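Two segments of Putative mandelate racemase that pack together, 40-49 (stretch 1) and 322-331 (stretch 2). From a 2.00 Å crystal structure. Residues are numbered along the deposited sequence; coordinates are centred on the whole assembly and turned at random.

Stretch 1 (40-49) GFGEVGLAYG
Stretch 2 322-331: IHVCGGPIST

Both stretches belong to one chain, and touching residues lie at least 275 positions apart in sequence. Stretch 1 enters as an extended strand that is already under way at Gly40, with phi/psi near -117/132 at Phe41 and -128/139 at Glu43. It then turns into a loop, where Leu46 N donates a hydrogen bond to Val44 O (2.9 Å). Stretch 2 runs as loop from Ile322 through Gly327, the N-cap residue, and becomes helix from Pro328. Thr331 N closes the first turn with a weak hydrogen bond to Gly327 O (3.3 Å). The register is antiparallel in order: Glu43 CA lies 6.5 Å from Ile329 CA, and Ala47 CA lies 6.2 Å from Gly326 CA. The contact buries 399 Å², both sides summed.

Both direct hydrogen bonds between the stretches end on the carboxylate of Glu43. Its side chain is extended (chi1 t, chi2 t, chi3 -18°) and reaches the start of the helix. Gly327 N donates to Glu43 OE2 at 2.8 Å, nearly straight at 169°. Ser330 N donates to Glu43 OE1 at 3.2 Å and 143°. The first helical turn leaves backbone NH groups without acceptors of its own, and the negatively charged carboxylate answers two NH groups here. Glu43 OE2 also lies 3.4 Å from Gly326 CA. Glu43 OE1 lies 3.4 Å from Ile329 CB, a close approach of a carboxylate oxygen to a carbon. Gly326 has phi/psi -149/-138, and a CB there would come within 2.3 Å of Glu43 OE2, a clash. Glu43 N is buried without a partner.

One water bridges the two backbones further along. It accepts from Ala47 N at 3.2 Å and donates to Cys325 O at 2.6 Å.

The apolar packing beside the carboxylate centres on Ile329 (chi1 m, chi2 t), whose CA-to-CB bond points toward stretch 1. Ile329 CD1 lies 4.0 Å from Phe41 CB. Phe41 is m, with chi2 -106°, and the end of its side chain leads away. Ile329 CG2 also touches backbone, at 4.2 Å from Gly42 C.

Tyr48 makes the aromatic contacts at the other end. Its chi1 is p (50°) and chi2 is 94°. Tyr48 CE2 packs 3.6 Å from Cys325 CB. Cys325 O sits at the ring edge, 3.4 Å from Tyr48 CE2. Cys325 is t, which places SG 4.4 Å from the centroid of the Tyr48 ring in an oblique sulfur-aromatic contact. Tyr48 OH lies 2.9 Å from the ring carbon His323 CE1, a close approach that is not a hydrogen bond. His323 is t with chi2 -94°, and its ND1 is hydrogen-bonded elsewhere in the structure.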

# COMPACT_ATOMS: atom_id res chain seq x y z
N GLY A 40 41.99 -24.60 7.39
CA GLY A 40 40.79 -24.47 6.57
C GLY A 40 41.04 -23.71 5.29
O GLY A 40 41.81 -22.76 5.27
N PHE A 41 40.37 -24.12 4.21
CA PHE A 41 40.52 -23.43 2.93
C PHE A 41 39.19 -22.78 2.46
O PHE A 41 38.13 -23.42 2.47
CB PHE A 41 41.02 -24.40 1.85
CG PHE A 41 42.47 -24.82 2.00
CD1 PHE A 41 43.45 -24.31 1.16
CD2 PHE A 41 42.85 -25.77 2.96
CE1 PHE A 41 44.79 -24.71 1.28
CE2 PHE A 41 44.17 -26.18 3.09
CZ PHE A 41 45.14 -25.66 2.24
N GLY A 42 39.27 -21.52 2.05
CA GLY A 42 38.13 -20.79 1.51
C GLY A 42 38.54 -20.03 0.26
O GLY A 42 39.72 -19.90 -0.04
N GLU A 43 37.55 -19.54 -0.47
CA GLU A 43 37.83 -18.81 -1.68
C GLU A 43 37.10 -17.46 -1.66
O GLU A 43 35.97 -17.36 -1.19
CB GLU A 43 37.40 -19.66 -2.88
CG GLU A 43 37.70 -19.00 -4.18
CD GLU A 43 37.66 -19.94 -5.32
OE1 GLU A 43 37.73 -21.16 -5.07
OE2 GLU A 43 37.55 -19.46 -6.48
N VAL A 44 37.78 -16.42 -2.13
CA VAL A 44 37.21 -15.07 -2.22
C VAL A 44 36.72 -14.92 -3.66
O VAL A 44 37.54 -14.90 -4.58
CB VAL A 44 38.28 -13.98 -1.95
CG1 VAL A 44 37.72 -12.57 -2.17
CG2 VAL A 44 38.86 -14.14 -0.54
N GLY A 45 35.41 -14.82 -3.85
CA GLY A 45 34.82 -14.95 -5.20
C GLY A 45 34.80 -13.67 -6.02
O GLY A 45 33.72 -13.13 -6.32
N LEU A 46 35.99 -13.19 -6.38
CA LEU A 46 36.16 -11.99 -7.20
C LEU A 46 37.15 -12.28 -8.34
O LEU A 46 37.91 -11.40 -8.75
CB LEU A 46 36.67 -10.83 -6.32
CG LEU A 46 35.75 -10.28 -5.22
CD1 LEU A 46 36.48 -9.28 -4.32
CD2 LEU A 46 34.50 -9.61 -5.84
N ALA A 47 37.14 -13.50 -8.86
CA ALA A 47 38.21 -13.94 -9.79
C ALA A 47 38.17 -13.24 -11.15
O ALA A 47 39.17 -13.19 -11.87
CB ALA A 47 38.18 -15.46 -9.95
N TYR A 48 37.00 -12.69 -11.50
CA TYR A 48 36.79 -11.98 -12.76
C TYR A 48 36.23 -10.61 -12.39
O TYR A 48 36.03 -10.32 -11.21
CB TYR A 48 35.78 -12.73 -13.64
CG TYR A 48 34.54 -13.07 -12.87
CD1 TYR A 48 33.43 -12.24 -12.89
CD2 TYR A 48 34.50 -14.19 -12.05
CE1 TYR A 48 32.31 -12.53 -12.14
CE2 TYR A 48 33.40 -14.48 -11.29
CZ TYR A 48 32.31 -13.65 -11.34
OH TYR A 48 31.21 -13.95 -10.59
N GLY A 49 35.97 -9.77 -13.40
CA GLY A 49 35.63 -8.36 -13.20
C GLY A 49 36.76 -7.60 -12.54
O GLY A 49 37.91 -8.09 -12.48
N ILE A 322 23.19 -22.17 -6.90
CA ILE A 322 24.40 -21.49 -6.46
C ILE A 322 25.14 -20.94 -7.67
O ILE A 322 25.31 -21.63 -8.68
CB ILE A 322 25.31 -22.41 -5.60
CG1 ILE A 322 24.56 -22.91 -4.36
CG2 ILE A 322 26.56 -21.66 -5.08
CD1 ILE A 322 24.08 -21.81 -3.43
N HIS A 323 25.53 -19.67 -7.61
CA HIS A 323 26.41 -19.11 -8.62
C HIS A 323 27.82 -19.65 -8.42
O HIS A 323 28.39 -19.51 -7.33
CB HIS A 323 26.43 -17.59 -8.60
CG HIS A 323 27.44 -16.99 -9.53
ND1 HIS A 323 28.71 -16.65 -9.13
CD2 HIS A 323 27.38 -16.75 -10.86
CE1 HIS A 323 29.39 -16.20 -10.17
NE2 HIS A 323 28.60 -16.24 -11.23
N VAL A 324 28.39 -20.26 -9.45
CA VAL A 324 29.75 -20.78 -9.36
C VAL A 324 30.59 -20.26 -10.53
O VAL A 324 30.36 -20.65 -11.67
CB VAL A 324 29.80 -22.33 -9.34
CG1 VAL A 324 31.24 -22.83 -9.19
CG2 VAL A 324 28.97 -22.89 -8.20
N CYS A 325 31.56 -19.41 -10.22
CA CYS A 325 32.60 -19.03 -11.20
C CYS A 325 33.93 -18.76 -10.50
O CYS A 325 34.38 -17.62 -10.39
CB CYS A 325 32.16 -17.81 -12.01
SG CYS A 325 33.13 -17.53 -13.54
N GLY A 326 34.55 -19.81 -9.99
CA GLY A 326 35.90 -19.66 -9.44
C GLY A 326 36.69 -20.93 -9.63
O GLY A 326 36.59 -21.56 -10.67
N GLY A 327 37.44 -21.31 -8.61
CA GLY A 327 38.26 -22.52 -8.66
C GLY A 327 37.55 -23.73 -8.10
O GLY A 327 36.38 -23.67 -7.74
N PRO A 328 38.26 -24.86 -8.03
CA PRO A 328 37.66 -26.09 -7.48
C PRO A 328 37.05 -25.93 -6.09
O PRO A 328 36.09 -26.63 -5.77
CB PRO A 328 38.85 -27.06 -7.46
CG PRO A 328 39.71 -26.59 -8.61
CD PRO A 328 39.65 -25.09 -8.49
N ILE A 329 37.58 -25.02 -5.28
CA ILE A 329 37.06 -24.82 -3.92
C ILE A 329 35.63 -24.30 -3.95
O ILE A 329 34.77 -24.80 -3.21
CB ILE A 329 37.99 -23.90 -3.07
CG1 ILE A 329 39.27 -24.68 -2.69
CG2 ILE A 329 37.28 -23.45 -1.80
CD1 ILE A 329 40.37 -23.82 -2.02
N SER A 330 35.39 -23.32 -4.81
CA SER A 330 34.03 -22.85 -5.10
C SER A 330 33.09 -23.99 -5.51
O SER A 330 31.98 -24.12 -5.00
CB SER A 330 34.08 -21.77 -6.19
OG SER A 330 32.92 -20.95 -6.12
N THR A 331 33.54 -24.83 -6.42
CA THR A 331 32.71 -25.95 -6.85
C THR A 331 32.35 -26.88 -5.69
O THR A 331 31.17 -27.20 -5.49
CB THR A 331 33.36 -26.71 -8.00
OG1 THR A 331 33.31 -25.89 -9.16
CG2 THR A 331 32.61 -28.03 -8.28
O HOH W 1 35.19 -16.03 -8.51